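PDB 3I3F: hypothetical protein from Giardia lamblia, which is of unknown function but belongs to the YjgF/endoribonuclease L-PSP family, whose trimeric members include enamine/imine deaminases, and can bind pentanoic acid. Local coordinates for residues Asp66-Cys71 with Val131-Val136; Ser77-Ile82 with Arg106-Val111. All blocks are in the same frame, centred on the assembly; numbering follows the deposited sequence. Where two conformers were deposited one is given.

Contact 1: Asp66-Cys71 with Val131-Val136; sequences DNIRKC and VEVVNV
The helix-on-sheet core of the YjgF-like fold has at its centre Ile68 of helix 56-74, which reaches to Val133 and Val136 of strand 131-139. One methyl does the touching. CD1 of Ile68 lies 3.6 Å from CG1 of Val133, and the two side chains cross at about a right angle. The same CD1 comes within 4.2 Å of Val136 CG2, so the one methyl rests against both valines, more closely on Val133. CG1 of Ile68 stands beside the backbone N (chi1 -70°) and the chain then runs extended (chi2 166°), carrying CD1 to the strand. Strand 131-139 is an inner strand of the mixed sheet, bonded through its backbone to strand 82-90 and, at Val136, to Leu41; the intervening Val134 points to the other face, where it packs on Cys119 of a second subunit. Glu132 belongs to a pocket occupied by pentanoic acid. On the helix, Asp66 receives two salt bridges, one on the syn side of each oxygen, both nitrogens tilted 27° out of the carboxylate plane: Arg69 NH2 to OD1 at 3.0 Å, with OD1 near the guanidinium plane, and Lys70 NZ to OD2 at 3.1 Å. Lys70 also pairs with Asp22, and Arg69 with Glu73.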
loop_
_atom_site.group_PDB
_atom_site.type_symbol
_atom_site.label_atom_id
_atom_site.label_comp_id
_atom_site.label_asym_id
_atom_site.label_seq_id
_atom_site.Cartn_x
_atom_site.Cartn_y
_atom_site.Cartn_z
ATOM N N ASP A 66 -4.271 0.309 -19.480
ATOM C CA ASP A 66 -5.442 -0.174 -20.215
ATOM C C ASP A 66 -6.208 -1.199 -19.372
ATOM O O ASP A 66 -7.433 -1.140 -19.286
ATOM C CB ASP A 66 -5.039 -0.789 -21.560
ATOM C CG ASP A 66 -6.230 -1.025 -22.476
ATOM O OD1 ASP A 66 -7.012 -0.076 -22.696
ATOM O OD2 ASP A 66 -6.371 -2.156 -22.985
ATOM N N ASN A 67 -5.478 -2.127 -18.751
ATOM C CA ASN A 67 -6.077 -3.097 -17.827
ATOM C C ASN A 67 -6.811 -2.409 -16.677
ATOM O O ASN A 67 -7.946 -2.761 -16.355
ATOM C CB ASN A 67 -5.012 -4.040 -17.253
ATOM C CG ASN A 67 -4.449 -5.003 -18.287
ATOM O OD1 ASN A 67 -4.988 -5.156 -19.384
ATOM N ND2 ASN A 67 -3.356 -5.668 -17.931
ATOM N N ILE A 68 -6.157 -1.425 -16.066
ATOM C CA ILE A 68 -6.749 -0.661 -14.970
ATOM C C ILE A 68 -8.014 0.071 -15.422
ATOM O O ILE A 68 -9.037 0.022 -14.740
ATOM C CB ILE A 68 -5.738 0.345 -14.373
ATOM C CG1 ILE A 68 -4.636 -0.404 -13.618
ATOM C CG2 ILE A 68 -6.433 1.322 -13.432
ATOM C CD1 ILE A 68 -3.433 0.444 -13.280
ATOM N N ARG A 69 -7.949 0.731 -16.577
ATOM C CA ARG A 69 -9.108 1.442 -17.122
ATOM C C ARG A 69 -10.294 0.498 -17.328
ATOM O O ARG A 69 -11.412 0.799 -16.912
ATOM C CB ARG A 69 -8.752 2.119 -18.450
ATOM C CG ARG A 69 -9.887 2.954 -19.052
ATOM C CD ARG A 69 -9.558 3.453 -20.455
ATOM N NE ARG A 69 -9.325 2.356 -21.397
ATOM C CZ ARG A 69 -10.277 1.616 -21.969
ATOM N NH1 ARG A 69 -11.566 1.829 -21.712
ATOM N NH2 ARG A 69 -9.935 0.645 -22.810
ATOM N N LYS A 70 -10.043 -0.639 -17.972
ATOM C CA LYS A 70 -11.100 -1.611 -18.251
ATOM C C LYS A 70 -11.707 -2.181 -16.970
ATOM O O LYS A 70 -12.926 -2.302 -16.862
ATOM C CB LYS A 70 -10.578 -2.742 -19.139
ATOM C CG LYS A 70 -10.316 -2.321 -20.575
ATOM C CD LYS A 70 -9.837 -3.492 -21.409
ATOM C CE LYS A 70 -9.470 -3.059 -22.817
ATOM N NZ LYS A 70 -8.678 -4.101 -23.530
ATOM N N CYS A 71 -10.862 -2.524 -16.002
ATOM C CA CYS A 71 -11.349 -3.037 -14.720
ATOM C C CYS A 71 -12.232 -2.017 -14.008
ATOM O O CYS A 71 -13.316 -2.357 -13.532
ATOM C CB CYS A 71 -10.186 -3.432 -13.808
ATOM S SG CYS A 71 -9.358 -4.957 -14.282
ATOM N N VAL A 131 7.201 -3.027 -14.710
ATOM C CA VAL A 131 6.361 -2.110 -13.953
ATOM C C VAL A 131 5.161 -2.868 -13.394
ATOM O O VAL A 131 4.675 -3.826 -14.002
ATOM C CB VAL A 131 5.872 -0.930 -14.837
ATOM C CG1 VAL A 131 5.146 -1.445 -16.076
ATOM C CG2 VAL A 131 4.976 0.013 -14.040
ATOM N N GLU A 132 4.705 -2.445 -12.223
ATOM C CA GLU A 132 3.490 -2.983 -11.632
ATOM C C GLU A 132 2.788 -1.869 -10.875
ATOM O O GLU A 132 3.426 -1.121 -10.133
ATOM C CB GLU A 132 3.810 -4.145 -10.692
ATOM C CG GLU A 132 2.568 -4.824 -10.125
ATOM C CD GLU A 132 2.861 -6.117 -9.394
ATOM O OE1 GLU A 132 4.017 -6.596 -9.435
ATOM O OE2 GLU A 132 1.918 -6.661 -8.779
ATOM N N VAL A 133 1.483 -1.749 -11.083
ATOM C CA VAL A 133 0.682 -0.734 -10.407
ATOM C C VAL A 133 -0.248 -1.437 -9.428
ATOM O O VAL A 133 -1.013 -2.326 -9.813
ATOM C CB VAL A 133 -0.108 0.122 -11.411
ATOM C CG1 VAL A 133 -0.998 1.119 -10.684
ATOM C CG2 VAL A 133 0.852 0.845 -12.345
ATOM N N VAL A 134 -0.162 -1.044 -8.160
ATOM C CA VAL A 134 -0.860 -1.732 -7.081
ATOM C C VAL A 134 -1.622 -0.741 -6.210
ATOM O O VAL A 134 -1.441 0.472 -6.327
ATOM C CB VAL A 134 0.125 -2.544 -6.203
ATOM C CG1 VAL A 134 0.964 -3.487 -7.064
ATOM C CG2 VAL A 134 1.026 -1.622 -5.393
ATOM N N ASN A 135 -2.484 -1.271 -5.347
ATOM C CA ASN A 135 -3.271 -0.458 -4.419
ATOM C C ASN A 135 -4.059 0.660 -5.106
ATOM O O ASN A 135 -4.184 1.763 -4.570
ATOM C CB ASN A 135 -2.375 0.106 -3.309
ATOM C CG ASN A 135 -1.808 -0.977 -2.418
ATOM O OD1 ASN A 135 -2.491 -1.949 -2.100
ATOM N ND2 ASN A 135 -0.554 -0.821 -2.013
ATOM N N VAL A 136 -4.598 0.368 -6.287
ATOM C CA VAL A 136 -5.500 1.301 -6.949
ATOM C C VAL A 136 -6.795 1.329 -6.154
ATOM O O VAL A 136 -7.425 0.289 -5.952
ATOM C CB VAL A 136 -5.796 0.900 -8.405
ATOM C CG1 VAL A 136 -6.893 1.784 -8.994
ATOM C CG2 VAL A 136 -4.532 0.989 -9.242
#

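Contact 2: Ser77-Ile82 with Arg106-Val111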
loop_
_atom_site.group_PDB
_atom_site.type_symbol
_atom_site.label_atom_id
_atom_site.label_comp_id
_atom_site.label_asym_id
_atom_site.label_seq_id
_atom_site.Cartn_x
_atom_site.Cartn_y
_atom_site.Cartn_z
ATOM N N SER A 77 -16.731 2.512 -12.364
ATOM C CA SER A 77 -15.785 3.553 -11.979
ATOM C C SER A 77 -15.054 4.023 -13.239
ATOM O O SER A 77 -15.579 3.905 -14.346
ATOM C CB SER A 77 -14.806 3.002 -10.932
ATOM O OG SER A 77 -13.979 4.020 -10.393
ATOM N N GLY A 78 -13.851 4.557 -13.079
ATOM C CA GLY A 78 -13.056 4.990 -14.224
ATOM C C GLY A 78 -11.748 5.594 -13.767
ATOM O O GLY A 78 -11.554 5.817 -12.574
ATOM N N LEU A 79 -10.856 5.869 -14.716
ATOM C CA LEU A 79 -9.548 6.453 -14.403
ATOM C C LEU A 79 -9.669 7.772 -13.643
ATOM O O LEU A 79 -8.891 8.039 -12.729
ATOM C CB LEU A 79 -8.731 6.676 -15.681
ATOM C CG LEU A 79 -8.259 5.424 -16.419
ATOM C CD1 LEU A 79 -7.690 5.798 -17.784
ATOM C CD2 LEU A 79 -7.227 4.662 -15.598
ATOM N N ASP A 80 -10.650 8.587 -14.026
ATOM C CA ASP A 80 -10.883 9.887 -13.382
ATOM C C ASP A 80 -11.492 9.785 -11.977
ATOM O O ASP A 80 -11.647 10.800 -11.299
ATOM C CB ASP A 80 -11.739 10.804 -14.277
ATOM C CG ASP A 80 -13.058 10.176 -14.692
ATOM O OD1 ASP A 80 -13.128 8.937 -14.831
ATOM O OD2 ASP A 80 -14.030 10.935 -14.901
ATOM N N TYR A 81 -11.825 8.569 -11.540
ATOM C CA TYR A 81 -12.343 8.338 -10.191
ATOM C C TYR A 81 -11.313 7.702 -9.251
ATOM O O TYR A 81 -11.614 7.450 -8.086
ATOM C CB TYR A 81 -13.606 7.478 -10.249
ATOM C CG TYR A 81 -14.778 8.199 -10.863
ATOM C CD1 TYR A 81 -15.720 8.843 -10.064
ATOM C CD2 TYR A 81 -14.936 8.257 -12.241
ATOM C CE1 TYR A 81 -16.798 9.517 -10.628
ATOM C CE2 TYR A 81 -16.008 8.927 -12.816
ATOM C CZ TYR A 81 -16.932 9.557 -12.005
ATOM O OH TYR A 81 -17.996 10.218 -12.578
ATOM N N ILE A 82 -10.103 7.458 -9.752
ATOM C CA ILE A 82 -9.026 6.928 -8.919
ATOM C C ILE A 82 -8.620 7.971 -7.882
ATOM O O ILE A 82 -8.383 9.132 -8.221
ATOM C CB ILE A 82 -7.789 6.533 -9.753
ATOM C CG1 ILE A 82 -8.112 5.346 -10.661
ATOM C CG2 ILE A 82 -6.616 6.176 -8.841
ATOM C CD1 ILE A 82 -7.020 5.038 -11.663
ATOM N N ARG A 106 1.684 10.615 -17.501
ATOM C CA ARG A 106 1.044 11.911 -17.707
ATOM C C ARG A 106 0.107 11.934 -18.919
ATOM O O ARG A 106 -0.740 12.815 -19.019
ATOM C CB ARG A 106 2.093 13.021 -17.818
ATOM C CG ARG A 106 2.784 13.339 -16.497
ATOM C CD ARG A 106 3.654 14.579 -16.610
ATOM N NE ARG A 106 4.767 14.388 -17.541
ATOM C CZ ARG A 106 5.977 13.930 -17.219
ATOM N NH1 ARG A 106 6.279 13.596 -15.967
ATOM N NH2 ARG A 106 6.900 13.800 -18.164
ATOM N N GLU A 107 0.264 10.983 -19.840
ATOM C CA GLU A 107 -0.684 10.819 -20.947
ATOM C C GLU A 107 -1.964 10.113 -20.497
ATOM O O GLU A 107 -3.010 10.263 -21.124
ATOM C CB GLU A 107 -0.049 10.044 -22.104
ATOM C CG GLU A 107 1.087 10.781 -22.790
ATOM C CD GLU A 107 1.725 9.981 -23.917
ATOM O OE1 GLU A 107 1.304 8.830 -24.162
ATOM O OE2 GLU A 107 2.652 10.512 -24.565
ATOM N N VAL A 108 -1.879 9.332 -19.422
ATOM C CA VAL A 108 -3.050 8.664 -18.857
ATOM C C VAL A 108 -3.811 9.627 -17.952
ATOM O O VAL A 108 -5.036 9.735 -18.036
ATOM C CB VAL A 108 -2.650 7.407 -18.062
ATOM C CG1 VAL A 108 -3.870 6.780 -17.396
ATOM C CG2 VAL A 108 -1.961 6.404 -18.976
ATOM N N PHE A 109 -3.071 10.319 -17.089
ATOM C CA PHE A 109 -3.626 11.336 -16.199
ATOM C C PHE A 109 -3.148 12.697 -16.711
ATOM O O PHE A 109 -2.112 13.209 -16.281
ATOM C CB PHE A 109 -3.191 11.058 -14.758
ATOM C CG PHE A 109 -3.556 9.676 -14.283
ATOM C CD1 PHE A 109 -4.840 9.405 -13.830
ATOM C CD2 PHE A 109 -2.630 8.643 -14.318
ATOM C CE1 PHE A 109 -5.190 8.131 -13.406
ATOM C CE2 PHE A 109 -2.973 7.362 -13.893
ATOM C CZ PHE A 109 -4.257 7.110 -13.437
ATOM N N CYS A 110 -3.931 13.271 -17.626
ATOM C CA CYS A 110 -3.484 14.433 -18.400
ATOM C C CYS A 110 -3.823 15.788 -17.774
ATOM O O CYS A 110 -3.409 16.823 -18.295
ATOM C CB CYS A 110 -4.036 14.359 -19.828
ATOM S SG CYS A 110 -5.833 14.333 -19.929
ATOM N N VAL A 111 -4.556 15.790 -16.665
ATOM C CA VAL A 111 -4.866 17.044 -15.975
ATOM C C VAL A 111 -4.027 17.138 -14.704
ATOM O O VAL A 111 -4.316 16.451 -13.725
ATOM C CB VAL A 111 -6.364 17.160 -15.631
ATOM C CG1 VAL A 111 -6.660 18.519 -15.002
ATOM C CG2 VAL A 111 -7.211 16.954 -16.879
#
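Apolar contacts carry the meeting of Leu79 and Ile82 with Val108 and Phe109. Leu79 CD1 lies 4.0 Å from Val108 CG1, the two side chains crossing roughly at right angles, while Leu79 CD2 stays more loosely placed, 4.4 Å from Phe109 CZ. Ile82 brings CD1 to 3.9 Å from Phe109 CZ; this methyl meets the ring at its edge, near its plane, and does not lie over a face. One face of the Phe109 ring is also covered toward its rim by Val108 CG1, anti to the backbone N (chi1 176°). Here two parts of the fold close on each other, the connection from helix 56-74 into strand 82-90 and the C-terminal end of helix 95-108, where Phe109 is the first residue to leave helical geometry. No hydrogen bond crosses between the segments; Leu79 O merely approaches the edge of the ring, 3.8 Å from Phe109 CE1, and the same carbonyl accepts a backbone hydrogen bond from Ile82 N at 3.3 Å. Tyr81 N likewise bonds Gly78 O at 3.0 Å, keeping the connection compactly turned. Beyond the two segments, Phe109 also meets the ring of Tyr105 and packs on Pro116, while Phe109 O accepts a bond from Arg115 NE. At the subunit boundary Arg106 NH1 bonds Asn28 OD1 of the third subunit.

Along the chain the order is 66-71, 77-82, 106-111 and 131-136, so both halves of contact 2 fall between those of contact 1. The two centres are 11 Å apart; contact 1 lies at the middle of the chain and contact 2 toward its periphery. They join directly: Leu79 CD2 is 4.1 Å from Ile68 CG2, and Val136 CG1 is 4.1 Å from Ile82 CG1. Helix 56-74 supplies the first half of contact 1 and leads into the turn of contact 2, which opens strand 82-90, the sheet neighbour of strand 131-139. One apolar layer thus continues from beneath helix 56-74 to the end of helix 95-108, joining both helices to the shared sheet.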